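Local structure of TodX (3BS0) at residues 10-14 / 424-428; 24-28 / 44-48. The protein probably carries toluene and related aromatic hydrocarbons across the outer membrane of Pseudomonas putida, as a beta-barrel transporter of the FadL family. All coordinates share one frame; numbering follows the deposited sequence.

Near the N terminus, inside the barrel, lies the short helix 11-15, part of the hatch known from FadL-family transporters. Contact 1 joins residues 10-14, at the start of this helix, to residues 424-428 in strand 417-433, the last strand of the barrel. It closes a loop that takes in nearly the whole chain. The chain then runs through residues 24-28 to strand 44-60, and contact 2 ties the two together, closing a short loop nested inside the first. Strands 44-60 and 417-433 are antiparallel neighbours where the barrel closes, so both contacts fasten the hatch to one patch of wall. Their centres are about 12 Å apart, and they touch: Ile12 packs on Thr25, and Ser428 on Leu48.

Contact 1. Residues 10-14 / 424-428; sequences GAISR and NAVVS
The guanidinium of Arg14 has the methyl CG2 of Val426 over one face and the side-chain amide of Asn424 at its edge. The two flat groups are nearly coplanar, 15° apart, and Arg14 NH1 lies 4.0 Å from Asn424 CG. Val426 CG2 also lies against Arg14 CD, in the aliphatic part of the arginine. The side chains of Arg14 and Val426 cross at about a right angle. Arg14 reaches the strand with CG anti to its own backbone N (chi1 179°) and a bend at chi3. Asp51 and Glu7 are its more distant charge partners, each in a long, weak ion pair.

Helix 11-15 belongs to the N-terminal hatch of the FadL fold. It lies here against the inner wall of the barrel, on strand 417-433. Arg14 N bonds to Gly10 O (3.1 Å) in its first turn. The other branch of Val426, CG1, is set anti to the backbone N (chi1 -170°) and packs beside the start of this turn, with Val426 CG1 3.9 Å from Ala11 N. Ala11 CB points at the strand between Val426 and Ser428. Ala11 CB is 3.7 Å from Ser428 OG.

Contact 2. Residues 24-28 / 44-48; sequences YTGNA and NQFEL
Asn27 and Glu47 bury the most surface here, and Gln45 comes next. Asn27 meets strand 44-60 with its backbone N and its side-chain amide. Asn27 N gives a nearly straight bond to Glu47 OE2 (2.6 Å, 175° at the hydrogen), arriving from above the carboxylate plane. Asn27 ND2 gives a second straight bond, to Gln45 O at 2.9 Å. That carbonyl oxygen lies in the plane of the Asn27 amide, while the donor sits well above the carbonyl plane. ND2 also bonds to Ser85 OG on strand 80-90, so the amide is held to two adjacent strands of the wall.

The Asn27 CG stands anti to its own carbonyl carbon (chi1 -72°), which lays the amide over the Glu47 carboxylate. The two planes are stacked, 21° apart, with Asn27 CG 3.4 Å from Glu47 OE2. With an alanine in place of Glu47, Asn27 N would probably lose its acceptor and the amide would lose the group stacked on it. Gln45 adds its aliphatic part: Gln45 CB lies 3.5 Å from Asn27 OD1, and Gln45 CG is 3.7 Å from Tyr24 OH. Glu47 OE2 lies against Gly26, where a side chain would run into the carboxylate; the backbone angles there also favour glycine.

These bonds join a loop of the N-terminal hatch, some 16 residues ahead of the first barrel strand, to the wall of a FadL-type barrel. Accepting a backbone N-H would probably favour the charged form of Glu47 somewhat, while the nearby Asn27 OD1, also an acceptor, would probably work the other way. The bonds do not settle it.

Contact 1. Residues 10-14 / 424-428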
loop_
_atom_site.group_PDB
_atom_site.type_symbol
_atom_site.label_atom_id
_atom_site.label_comp_id
_atom_site.label_asym_id
_atom_site.label_seq_id
_atom_site.Cartn_x
_atom_site.Cartn_y
_atom_site.Cartn_z
ATOM N N GLY A 10 -4.053 11.499 2.258
ATOM C CA GLY A 10 -5.060 12.537 2.338
ATOM C C GLY A 10 -5.699 12.871 1.009
ATOM O O GLY A 10 -5.128 12.615 -0.044
ATOM N N ALA A 11 -6.886 13.460 1.060
ATOM C CA ALA A 11 -7.606 13.814 -0.150
ATOM C C ALA A 11 -6.894 14.894 -0.968
ATOM O O ALA A 11 -6.921 14.860 -2.188
ATOM C CB ALA A 11 -9.025 14.254 0.206
ATOM N N ILE A 12 -6.255 15.855 -0.319
ATOM C CA ILE A 12 -5.565 16.888 -1.081
ATOM C C ILE A 12 -4.178 16.460 -1.573
ATOM O O ILE A 12 -3.777 16.788 -2.695
ATOM C CB ILE A 12 -5.423 18.223 -0.281
ATOM C CG1 ILE A 12 -4.209 19.004 -0.799
ATOM C CG2 ILE A 12 -5.304 17.953 1.208
ATOM C CD1 ILE A 12 -4.381 20.515 -0.759
ATOM N N SER A 13 -3.457 15.732 -0.730
ATOM C CA SER A 13 -2.126 15.263 -1.068
ATOM C C SER A 13 -2.174 14.252 -2.211
ATOM O O SER A 13 -1.221 14.128 -2.980
ATOM C CB SER A 13 -1.480 14.624 0.163
ATOM O OG SER A 13 -0.126 14.278 -0.078
ATOM N N ARG A 14 -3.290 13.537 -2.322
ATOM C CA ARG A 14 -3.447 12.528 -3.350
ATOM C C ARG A 14 -4.070 13.080 -4.609
ATOM O O ARG A 14 -3.905 12.523 -5.693
ATOM C CB ARG A 14 -4.304 11.379 -2.849
ATOM C CG ARG A 14 -4.497 10.316 -3.906
ATOM C CD ARG A 14 -4.934 9.007 -3.304
ATOM N NE ARG A 14 -4.390 8.828 -1.965
ATOM C CZ ARG A 14 -4.225 7.648 -1.380
ATOM N NH1 ARG A 14 -4.556 6.536 -2.025
ATOM N NH2 ARG A 14 -3.740 7.582 -0.147
ATOM N N ASN A 424 -8.238 5.416 -7.800
ATOM C CA ASN A 424 -8.209 5.727 -6.375
ATOM C C ASN A 424 -9.071 6.895 -5.917
ATOM O O ASN A 424 -8.862 8.031 -6.327
ATOM C CB ASN A 424 -6.776 5.974 -5.934
ATOM C CG ASN A 424 -6.197 4.792 -5.216
ATOM O OD1 ASN A 424 -6.180 3.673 -5.748
ATOM N ND2 ASN A 424 -5.721 5.020 -3.990
ATOM N N ALA A 425 -10.024 6.611 -5.039
ATOM C CA ALA A 425 -10.893 7.647 -4.515
ATOM C C ALA A 425 -10.635 7.832 -3.028
ATOM O O ALA A 425 -10.598 6.859 -2.271
ATOM C CB ALA A 425 -12.336 7.271 -4.744
ATOM N N VAL A 426 -10.426 9.076 -2.610
ATOM C CA VAL A 426 -10.204 9.385 -1.197
ATOM C C VAL A 426 -11.190 10.499 -0.941
ATOM O O VAL A 426 -11.389 11.355 -1.807
ATOM C CB VAL A 426 -8.792 9.965 -0.892
ATOM C CG1 VAL A 426 -8.578 10.015 0.617
ATOM C CG2 VAL A 426 -7.714 9.141 -1.559
ATOM N N VAL A 427 -11.816 10.493 0.226
ATOM C CA VAL A 427 -12.763 11.547 0.540
ATOM C C VAL A 427 -12.716 11.830 2.014
ATOM O O VAL A 427 -12.589 10.920 2.819
ATOM C CB VAL A 427 -14.208 11.164 0.166
ATOM C CG1 VAL A 427 -15.139 12.359 0.390
ATOM C CG2 VAL A 427 -14.264 10.714 -1.276
ATOM N N SER A 428 -12.800 13.098 2.376
ATOM C CA SER A 428 -12.778 13.414 3.789
ATOM C C SER A 428 -13.492 14.706 4.140
ATOM O O SER A 428 -13.524 15.667 3.365
ATOM C CB SER A 428 -11.328 13.434 4.323
ATOM O OG SER A 428 -10.496 14.312 3.591
#

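Contact 2. Residues 24-28 / 44-48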
loop_
_atom_site.group_PDB
_atom_site.type_symbol
_atom_site.label_atom_id
_atom_site.label_comp_id
_atom_site.label_asym_id
_atom_site.label_seq_id
_atom_site.Cartn_x
_atom_site.Cartn_y
_atom_site.Cartn_z
ATOM N N TYR A 24 0.030 22.778 3.311
ATOM C CA TYR A 24 -1.033 22.139 4.083
ATOM C C TYR A 24 -1.656 20.950 3.363
ATOM O O TYR A 24 -2.292 21.082 2.317
ATOM C CB TYR A 24 -2.144 23.109 4.497
ATOM C CG TYR A 24 -2.968 22.524 5.634
ATOM C CD1 TYR A 24 -2.334 21.983 6.766
ATOM C CD2 TYR A 24 -4.360 22.449 5.570
ATOM C CE1 TYR A 24 -3.063 21.378 7.790
ATOM C CE2 TYR A 24 -5.098 21.846 6.604
ATOM C CZ TYR A 24 -4.435 21.310 7.703
ATOM O OH TYR A 24 -5.120 20.668 8.710
ATOM N N THR A 25 -1.458 19.783 3.961
ATOM C CA THR A 25 -1.950 18.533 3.426
ATOM C C THR A 25 -3.080 18.006 4.314
ATOM O O THR A 25 -3.805 17.091 3.948
ATOM C CB THR A 25 -0.769 17.538 3.333
ATOM O OG1 THR A 25 -0.252 17.557 1.994
ATOM C CG2 THR A 25 -1.187 16.124 3.734
ATOM N N GLY A 26 -3.238 18.611 5.482
ATOM C CA GLY A 26 -4.289 18.182 6.376
ATOM C C GLY A 26 -3.727 17.288 7.449
ATOM O O GLY A 26 -2.509 17.186 7.588
ATOM N N ASN A 27 -4.599 16.631 8.203
ATOM C CA ASN A 27 -4.155 15.757 9.277
ATOM C C ASN A 27 -3.259 14.599 8.831
ATOM O O ASN A 27 -2.469 14.093 9.628
ATOM C CB ASN A 27 -5.363 15.225 10.039
ATOM C CG ASN A 27 -6.020 16.288 10.895
ATOM O OD1 ASN A 27 -5.678 17.468 10.814
ATOM N ND2 ASN A 27 -6.970 15.873 11.725
ATOM N N ALA A 28 -3.357 14.197 7.562
ATOM C CA ALA A 28 -2.542 13.087 7.049
ATOM C C ALA A 28 -1.037 13.380 7.063
ATOM O O ALA A 28 -0.220 12.468 6.960
ATOM C CB ALA A 28 -2.984 12.720 5.644
ATOM N N ASN A 44 -8.237 23.564 16.154
ATOM C CA ASN A 44 -8.024 22.129 16.198
ATOM C C ASN A 44 -8.721 21.535 14.992
ATOM O O ASN A 44 -9.779 22.013 14.590
ATOM C CB ASN A 44 -8.595 21.576 17.502
ATOM C CG ASN A 44 -8.005 22.259 18.723
ATOM O OD1 ASN A 44 -8.685 22.434 19.735
ATOM N ND2 ASN A 44 -6.732 22.645 18.638
ATOM N N GLN A 45 -8.132 20.497 14.406
ATOM C CA GLN A 45 -8.716 19.912 13.210
ATOM C C GLN A 45 -9.143 18.473 13.343
ATOM O O GLN A 45 -8.328 17.598 13.562
ATOM C CB GLN A 45 -7.737 20.019 12.035
ATOM C CG GLN A 45 -7.421 21.436 11.518
ATOM C CD GLN A 45 -6.419 22.197 12.373
ATOM O OE1 GLN A 45 -5.449 21.631 12.869
ATOM N NE2 GLN A 45 -6.646 23.497 12.535
ATOM N N PHE A 46 -10.433 18.217 13.203
ATOM C CA PHE A 46 -10.916 16.851 13.265
ATOM C C PHE A 46 -11.070 16.366 11.822
ATOM O O PHE A 46 -11.681 17.065 11.005
ATOM C CB PHE A 46 -12.267 16.773 13.978
ATOM C CG PHE A 46 -12.900 15.426 13.875
ATOM C CD1 PHE A 46 -12.513 14.397 14.721
ATOM C CD2 PHE A 46 -13.808 15.152 12.863
ATOM C CE1 PHE A 46 -13.012 13.119 14.563
ATOM C CE2 PHE A 46 -14.311 13.876 12.699
ATOM C CZ PHE A 46 -13.907 12.856 13.553
ATOM N N GLU A 47 -10.527 15.192 11.495
ATOM C CA GLU A 47 -10.640 14.684 10.119
ATOM C C GLU A 47 -11.182 13.268 9.977
ATOM O O GLU A 47 -10.768 12.349 10.682
ATOM C CB GLU A 47 -9.300 14.794 9.378
ATOM C CG GLU A 47 -9.169 16.061 8.524
ATOM C CD GLU A 47 -7.906 16.073 7.656
ATOM O OE1 GLU A 47 -7.702 15.110 6.884
ATOM O OE2 GLU A 47 -7.125 17.047 7.741
ATOM N N LEU A 48 -12.115 13.113 9.038
ATOM C CA LEU A 48 -12.778 11.844 8.764
ATOM C C LEU A 48 -12.822 11.530 7.284
ATOM O O LEU A 48 -13.335 12.324 6.491
ATOM C CB LEU A 48 -14.203 11.880 9.312
ATOM C CG LEU A 48 -14.355 11.073 10.597
ATOM C CD1 LEU A 48 -15.680 11.395 11.253
ATOM C CD2 LEU A 48 -14.260 9.579 10.258
#